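Local structure of UL37 (Suid herpesvirus 1, 4K70) at residues L353-L358 against V371-V376; V380-L384 against V401-L405. The protein is an inner tegument protein that probably helps control intracellular trafficking of the virus, this chain being its N-terminal half. One frame throughout, in Å; residues are numbered along the deposited sequence.

Interaction 1 (L353-L358 against V371-V376); sequences LERAVL and VGCTAV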
ATOM      1  N   LEU A 353      -9.930 -15.206  16.882  1.00 21.85           N
ATOM      2  CA  LEU A 353      -9.083 -15.713  17.964  1.00 19.35           C
ATOM      3  C   LEU A 353      -8.684 -14.603  18.938  1.00 21.84           C
ATOM      4  O   LEU A 353      -8.561 -14.839  20.131  1.00 20.14           O
ATOM      5  CB  LEU A 353      -7.873 -16.433  17.389  1.00 20.17           C
ATOM      6  CG  LEU A 353      -8.277 -17.734  16.691  1.00 21.65           C
ATOM      7  CD1 LEU A 353      -7.077 -18.345  15.998  1.00 16.65           C
ATOM      8  CD2 LEU A 353      -8.881 -18.718  17.710  1.00 22.89           C
ATOM      9  N   GLU A 354      -8.503 -13.387  18.431  1.00 21.23           N
ATOM     10  CA  GLU A 354      -8.302 -12.221  19.292  1.00 19.70           C
ATOM     11  C   GLU A 354      -9.461 -12.064  20.279  1.00 26.20           C
ATOM     12  O   GLU A 354      -9.260 -12.010  21.496  1.00 23.73           O
ATOM     13  CB  GLU A 354      -8.171 -10.954  18.446  1.00 22.74           C
ATOM     14  CG  GLU A 354      -8.088  -9.670  19.250  1.00 27.39           C
ATOM     15  CD  GLU A 354      -7.821  -8.441  18.386  1.00 33.88           C
ATOM     16  OE1 GLU A 354      -7.192  -8.575  17.305  1.00 34.47           O
ATOM     17  OE2 GLU A 354      -8.234  -7.332  18.795  1.00 36.44           O
ATOM     18  N   ARG A 355     -10.676 -11.991  19.749  1.00 26.17           N
ATOM     19  CA  ARG A 355     -11.880 -11.939  20.587  1.00 23.72           C
ATOM     20  C   ARG A 355     -11.921 -13.071  21.625  1.00 24.05           C
ATOM     21  O   ARG A 355     -12.116 -12.831  22.816  1.00 26.62           O
ATOM     22  CB  ARG A 355     -13.111 -11.979  19.682  1.00 25.89           C
ATOM     23  CG  ARG A 355     -14.410 -11.538  20.337  1.00 39.82           C
ATOM     24  CD  ARG A 355     -15.252 -10.721  19.344  1.00 44.90           C
ATOM     25  NE  ARG A 355     -15.182 -11.239  17.974  1.00 45.51           N
ATOM     26  CZ  ARG A 355     -14.826 -10.526  16.903  1.00 47.01           C
ATOM     27  NH1 ARG A 355     -14.504  -9.237  17.005  1.00 44.71           N
ATOM     28  NH2 ARG A 355     -14.796 -11.108  15.712  1.00 45.46           N
ATOM     29  N   ALA A 356     -11.706 -14.303  21.177  1.00 23.40           N
ATOM     30  CA  ALA A 356     -11.814 -15.462  22.054  1.00 23.82           C
ATOM     31  C   ALA A 356     -10.792 -15.439  23.189  1.00 26.89           C
ATOM     32  O   ALA A 356     -11.110 -15.758  24.334  1.00 21.97           O
ATOM     33  CB  ALA A 356     -11.666 -16.737  21.249  1.00 24.37           C
ATOM     34  N   VAL A 357      -9.548 -15.090  22.873  1.00 21.75           N
ATOM     35  CA  VAL A 357      -8.511 -15.082  23.889  1.00 20.59           C
ATOM     36  C   VAL A 357      -8.645 -13.874  24.807  1.00 22.34           C
ATOM     37  O   VAL A 357      -8.544 -14.010  26.022  1.00 21.51           O
ATOM     38  CB  VAL A 357      -7.091 -15.086  23.261  1.00 21.94           C
ATOM     39  CG1 VAL A 357      -6.056 -14.791  24.325  1.00 20.62           C
ATOM     40  CG2 VAL A 357      -6.816 -16.416  22.594  1.00 21.10           C
ATOM     41  N   LEU A 358      -8.867 -12.688  24.234  1.00 21.09           N
ATOM     42  CA  LEU A 358      -8.922 -11.484  25.064  1.00 22.85           C
ATOM     43  C   LEU A 358     -10.140 -11.505  26.001  1.00 27.51           C
ATOM     44  O   LEU A 358     -10.139 -10.873  27.059  1.00 29.89           O
ATOM     45  CB  LEU A 358      -8.915 -10.209  24.215  1.00 24.22           C
ATOM     46  CG  LEU A 358      -7.576  -9.886  23.543  1.00 28.97           C
ATOM     47  CD1 LEU A 358      -7.642  -8.549  22.782  1.00 27.49           C
ATOM     48  CD2 LEU A 358      -6.465  -9.886  24.567  1.00 22.74           C
ATOM     49  N   VAL A 371      -1.464 -17.760  21.259  1.00 20.43           N
ATOM     50  CA  VAL A 371      -2.586 -17.615  20.315  1.00 22.50           C
ATOM     51  C   VAL A 371      -3.053 -16.166  20.257  1.00 21.35           C
ATOM     52  O   VAL A 371      -3.295 -15.612  19.179  1.00 19.95           O
ATOM     53  CB  VAL A 371      -3.790 -18.483  20.713  1.00 24.54           C
ATOM     54  CG1 VAL A 371      -4.942 -18.258  19.734  1.00 17.36           C
ATOM     55  CG2 VAL A 371      -3.409 -19.970  20.780  1.00 22.03           C
ATOM     56  N   GLY A 372      -3.186 -15.543  21.425  1.00 21.05           N
ATOM     57  CA  GLY A 372      -3.668 -14.173  21.470  1.00 19.47           C
ATOM     58  C   GLY A 372      -2.701 -13.189  20.841  1.00 19.18           C
ATOM     59  O   GLY A 372      -3.101 -12.309  20.076  1.00 19.87           O
ATOM     60  N   CYS A 373      -1.428 -13.304  21.205  1.00 18.87           N
ATOM     61  CA  CYS A 373      -0.390 -12.488  20.585  1.00 20.61           C
ATOM     62  C   CYS A 373      -0.397 -12.621  19.068  1.00 21.40           C
ATOM     63  O   CYS A 373      -0.371 -11.625  18.353  1.00 20.79           O
ATOM     64  CB  CYS A 373       0.988 -12.883  21.134  1.00 19.33           C
ATOM     65  SG  CYS A 373       1.278 -12.184  22.790  1.00 22.49           S
ATOM     66  N   THR A 374      -0.413 -13.851  18.574  1.00 20.44           N
ATOM     67  CA  THR A 374      -0.413 -14.069  17.136  1.00 20.03           C
ATOM     68  C   THR A 374      -1.638 -13.431  16.476  1.00 19.92           C
ATOM     69  O   THR A 374      -1.537 -12.823  15.402  1.00 17.96           O
ATOM     70  CB  THR A 374      -0.352 -15.576  16.806  1.00 21.02           C
ATOM     71  OG1 THR A 374       0.795 -16.152  17.437  1.00 22.67           O
ATOM     72  CG2 THR A 374      -0.254 -15.799  15.285  1.00 19.88           C
ATOM     73  N   ALA A 375      -2.793 -13.545  17.130  1.00 19.28           N
ATOM     74  CA  ALA A 375      -4.030 -13.039  16.552  1.00 19.22           C
ATOM     75  C   ALA A 375      -4.103 -11.520  16.624  1.00 22.83           C
ATOM     76  O   ALA A 375      -4.560 -10.867  15.679  1.00 20.66           O
ATOM     77  CB  ALA A 375      -5.250 -13.668  17.226  1.00 20.55           C
ATOM     78  N   VAL A 376      -3.643 -10.941  17.728  1.00 19.87           N
ATOM     79  CA  VAL A 376      -3.621  -9.475  17.829  1.00 19.47           C
ATOM     80  C   VAL A 376      -2.660  -8.825  16.808  1.00 24.68           C
ATOM     81  O   VAL A 376      -3.027  -7.904  16.072  1.00 20.68           O
ATOM     82  CB  VAL A 376      -3.238  -9.013  19.243  1.00 18.78           C
ATOM     83  CG1 VAL A 376      -2.988  -7.526  19.252  1.00 20.22           C
ATOM     84  CG2 VAL A 376      -4.333  -9.387  20.250  1.00 23.62           C
TER
HETATM   85  O   HOH W   1      -5.630  -6.953  15.843  1.00 25.81           O
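Between Glu354 and Ala375, where the CA atoms come within 5.1 Å, helix 347-358 packs against helix 366-385 in an antiparallel helical hairpin, the two short segments crossing at -142° with their axes 8.4 Å apart. Small residues on 371-376 permit this approach. Gly372 presents bare backbone, and Val357 lies over it with CG1 3.8 Å from Gly372 CA. Ala375, with only a methyl, sets its CB 3.5 Å from the backbone N of Glu354 and also touches Leu353 CB. Beside Gly372 the branched valines mesh, Val357 CG2 meeting Val371 CG1 at 3.9 Å. With its CG1 anti to the backbone N (chi1 178°), Val371 directs that methyl at Val357 and at the CB of Leu353, whose side chain also packs on helix 307-311. Nothing polar joins the two segments directly in this mostly buried contact.

Glu354 forms the more open margin. Its extended chain crosses Val376 at about a right angle, so that CG lies 3.9 Å from Val376 CG2 while the carboxylate brings OE1 to 3.7 Å from Val376 CA. A glutamate suits this border because its methylenes can join the apolar contact and its oxygens still find donors: OE2 bonds to the hydroxyl of Tyr409, and a water bridges the helices by donating to Glu354 OE1 at 2.7 Å and to Val376 O.

Interaction 2 (V380-L384 against V401-L405); sequences VVHRL and VADTL. With NA (sodium ion), chain F; CA (calcium ion), chain D.
Val401 CG1 meets Val380 CG1 at 3.7 Å, the two valines sliding past each other in opposite directions, where one turn of helix 366-385 packs against the type I turn Ala402-Leu405 and the neighbouring Val401 in this all-helical fold. Val401 is central: its two methyls touch Val380, Leu384 and Arg383. Leu384 crosses it obliquely and lays CD2 3.7 Å from Val401 CG2, while Leu405 reaches Val380 CG2 with its CD2. Branched aliphatic side chains suit these places, where Val380 and Leu384 also pack on Val427 of helix 422-431.

Arg383 borders this apolar patch. Its chain bends at chi3 (-91°) and carries the guanidinium across Val401, whose CG1 lies over one face, offset toward the rim. Thr404 OG1 instead lies at the edge, in plane, accepting a nearly straight (173°) but weak bond of 3.3 Å from Arg383 NH2. The backbone of the same helical turn serves metals: His382 O binds a sodium ion, and Arg383 O a calcium ion whose site includes Asp386 and Asp387. In the turn, the hydroxyl of Thr404 donates in the carbonyl plane, on a lone pair, with OG1 2.7 Å from Val401 O.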
ATOM      1  N   VAL A 380      -3.562  -6.679  13.049  1.00 22.34           N
ATOM      2  CA  VAL A 380      -2.958  -5.398  12.725  1.00 22.75           C
ATOM      3  C   VAL A 380      -2.184  -5.502  11.406  1.00 23.23           C
ATOM      4  O   VAL A 380      -2.330  -4.658  10.521  1.00 21.47           O
ATOM      5  CB  VAL A 380      -2.068  -4.901  13.868  1.00 21.42           C
ATOM      6  CG1 VAL A 380      -1.332  -3.619  13.457  1.00 22.45           C
ATOM      7  CG2 VAL A 380      -2.913  -4.678  15.131  1.00 21.31           C
ATOM      8  N   VAL A 381      -1.389  -6.556  11.258  1.00 20.95           N
ATOM      9  CA  VAL A 381      -0.689  -6.797   9.990  1.00 21.92           C
ATOM     10  C   VAL A 381      -1.660  -6.845   8.803  1.00 23.81           C
ATOM     11  O   VAL A 381      -1.428  -6.202   7.780  1.00 22.60           O
ATOM     12  CB  VAL A 381       0.117  -8.113  10.039  1.00 18.39           C
ATOM     13  CG1 VAL A 381       0.581  -8.530   8.643  1.00 24.74           C
ATOM     14  CG2 VAL A 381       1.291  -7.968  10.994  1.00 20.16           C
ATOM     15  N   HIS A 382      -2.747  -7.605   8.944  1.00 22.94           N
ATOM     16  CA  HIS A 382      -3.724  -7.742   7.851  1.00 24.16           C
ATOM     17  C   HIS A 382      -4.335  -6.409   7.451  1.00 26.35           C
ATOM     18  O   HIS A 382      -4.552  -6.134   6.260  1.00 25.70           O
ATOM     19  CB  HIS A 382      -4.823  -8.746   8.208  1.00 24.69           C
ATOM     20  CG  HIS A 382      -4.413 -10.171   8.019  1.00 25.97           C
ATOM     21  ND1 HIS A 382      -4.124 -10.701   6.779  1.00 24.50           N
ATOM     22  CD2 HIS A 382      -4.233 -11.181   8.908  1.00 22.07           C
ATOM     23  CE1 HIS A 382      -3.786 -11.972   6.910  1.00 27.61           C
ATOM     24  NE2 HIS A 382      -3.854 -12.290   8.192  1.00 24.05           N
ATOM     25  N   ARG A 383      -4.619  -5.587   8.455  1.00 24.89           N
ATOM     26  CA  ARG A 383      -5.109  -4.233   8.238  1.00 25.33           C
ATOM     27  C   ARG A 383      -4.141  -3.363   7.438  1.00 23.29           C
ATOM     28  O   ARG A 383      -4.558  -2.611   6.570  1.00 23.07           O
ATOM     29  CB  ARG A 383      -5.363  -3.552   9.576  1.00 22.28           C
ATOM     30  CG  ARG A 383      -6.622  -3.987  10.256  1.00 30.17           C
ATOM     31  CD  ARG A 383      -7.114  -2.858  11.126  1.00 33.94           C
ATOM     32  NE  ARG A 383      -6.612  -2.885  12.492  1.00 34.90           N
ATOM     33  CZ  ARG A 383      -6.375  -1.789  13.214  1.00 35.19           C
ATOM     34  NH1 ARG A 383      -6.560  -0.583  12.680  1.00 29.20           N
ATOM     35  NH2 ARG A 383      -5.942  -1.891  14.463  1.00 24.80           N
ATOM     36  N   LEU A 384      -2.860  -3.436   7.775  1.00 21.99           N
ATOM     37  CA  LEU A 384      -1.844  -2.615   7.125  1.00 20.95           C
ATOM     38  C   LEU A 384      -1.478  -3.083   5.731  1.00 22.37           C
ATOM     39  O   LEU A 384      -1.014  -2.289   4.911  1.00 23.55           O
ATOM     40  CB  LEU A 384      -0.552  -2.595   7.956  1.00 20.25           C
ATOM     41  CG  LEU A 384      -0.591  -1.877   9.302  1.00 22.71           C
ATOM     42  CD1 LEU A 384       0.542  -2.349  10.193  1.00 18.59           C
ATOM     43  CD2 LEU A 384      -0.519  -0.379   9.100  1.00 19.07           C
ATOM     44  N   VAL A 401      -3.152   3.456  11.974  1.00 25.15           N
ATOM     45  CA  VAL A 401      -3.255   2.170  12.638  1.00 22.75           C
ATOM     46  C   VAL A 401      -2.498   2.176  13.974  1.00 25.21           C
ATOM     47  O   VAL A 401      -3.021   1.717  14.987  1.00 23.75           O
ATOM     48  CB  VAL A 401      -2.739   1.030  11.729  1.00 23.40           C
ATOM     49  CG1 VAL A 401      -2.509  -0.239  12.535  1.00 23.28           C
ATOM     50  CG2 VAL A 401      -3.714   0.777  10.562  1.00 23.74           C
ATOM     51  N   ALA A 402      -1.281   2.719  13.967  1.00 25.30           N
ATOM     52  CA  ALA A 402      -0.434   2.765  15.163  1.00 25.60           C
ATOM     53  C   ALA A 402      -1.089   3.513  16.325  1.00 28.95           C
ATOM     54  O   ALA A 402      -0.924   3.136  17.491  1.00 24.43           O
ATOM     55  CB  ALA A 402       0.903   3.391  14.831  1.00 25.71           C
ATOM     56  N   ASP A 403      -1.823   4.573  15.996  1.00 28.44           N
ATOM     57  CA  ASP A 403      -2.545   5.367  16.992  1.00 35.01           C
ATOM     58  C   ASP A 403      -3.664   4.602  17.699  1.00 29.74           C
ATOM     59  O   ASP A 403      -4.135   5.045  18.740  1.00 34.73           O
ATOM     60  CB  ASP A 403      -3.157   6.630  16.362  1.00 35.80           C
ATOM     61  CG  ASP A 403      -2.112   7.673  15.987  1.00 42.11           C
ATOM     62  OD1 ASP A 403      -1.010   7.640  16.569  1.00 45.71           O
ATOM     63  OD2 ASP A 403      -2.400   8.534  15.114  1.00 42.89           O
ATOM     64  N   THR A 404      -4.121   3.488  17.131  1.00 27.13           N
ATOM     65  CA  THR A 404      -5.233   2.751  17.746  1.00 27.92           C
ATOM     66  C   THR A 404      -4.742   1.660  18.690  1.00 29.16           C
ATOM     67  O   THR A 404      -5.531   1.071  19.419  1.00 23.27           O
ATOM     68  CB  THR A 404      -6.148   2.071  16.708  1.00 27.22           C
ATOM     69  OG1 THR A 404      -5.428   1.019  16.040  1.00 25.46           O
ATOM     70  CG2 THR A 404      -6.665   3.086  15.670  1.00 26.76           C
ATOM     71  N   LEU A 405      -3.443   1.380  18.666  1.00 23.16           N
ATOM     72  CA  LEU A 405      -2.919   0.233  19.404  1.00 26.11           C
ATOM     73  C   LEU A 405      -3.048   0.413  20.920  1.00 25.19           C
ATOM     74  O   LEU A 405      -3.387  -0.528  21.650  1.00 25.62           O
ATOM     75  CB  LEU A 405      -1.463  -0.059  19.001  1.00 22.42           C
ATOM     76  CG  LEU A 405      -1.277  -0.407  17.523  1.00 23.44           C
ATOM     77  CD1 LEU A 405       0.156  -0.821  17.208  1.00 25.92           C
ATOM     78  CD2 LEU A 405      -2.260  -1.499  17.076  1.00 21.21           C
TER
HETATM   79 NA    NA F1004      -5.939  -5.209   4.414  1.00 38.68          NA
HETATM   80 CA    CA D1002      -5.783  -0.899   5.427  1.00 22.70          CA
HETATM   81  O   HOH W   2      -5.534   0.637   7.272  1.00 26.55           O

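Helix 366-385 runs unbroken through both contacts, first against the helix before it in interaction 1, then, farther along, against Val401 and the turn 402-405 in interaction 2; their centres lie about 15 Å apart. Interaction 1 is the more buried, and small residues let two backbones come close. Interaction 2 is only partly buried: its nearest CA atoms, of Leu384 and Val401, are 7.4 Å apart, and valine and leucine methyls with one arginine fill the gap. That arginine makes a direct, weak polar link, where the polar link of interaction 1 passes through a water. The sodium and calcium ions sit on backbone oxygens of 380-384 and do not join the segments of interaction 2.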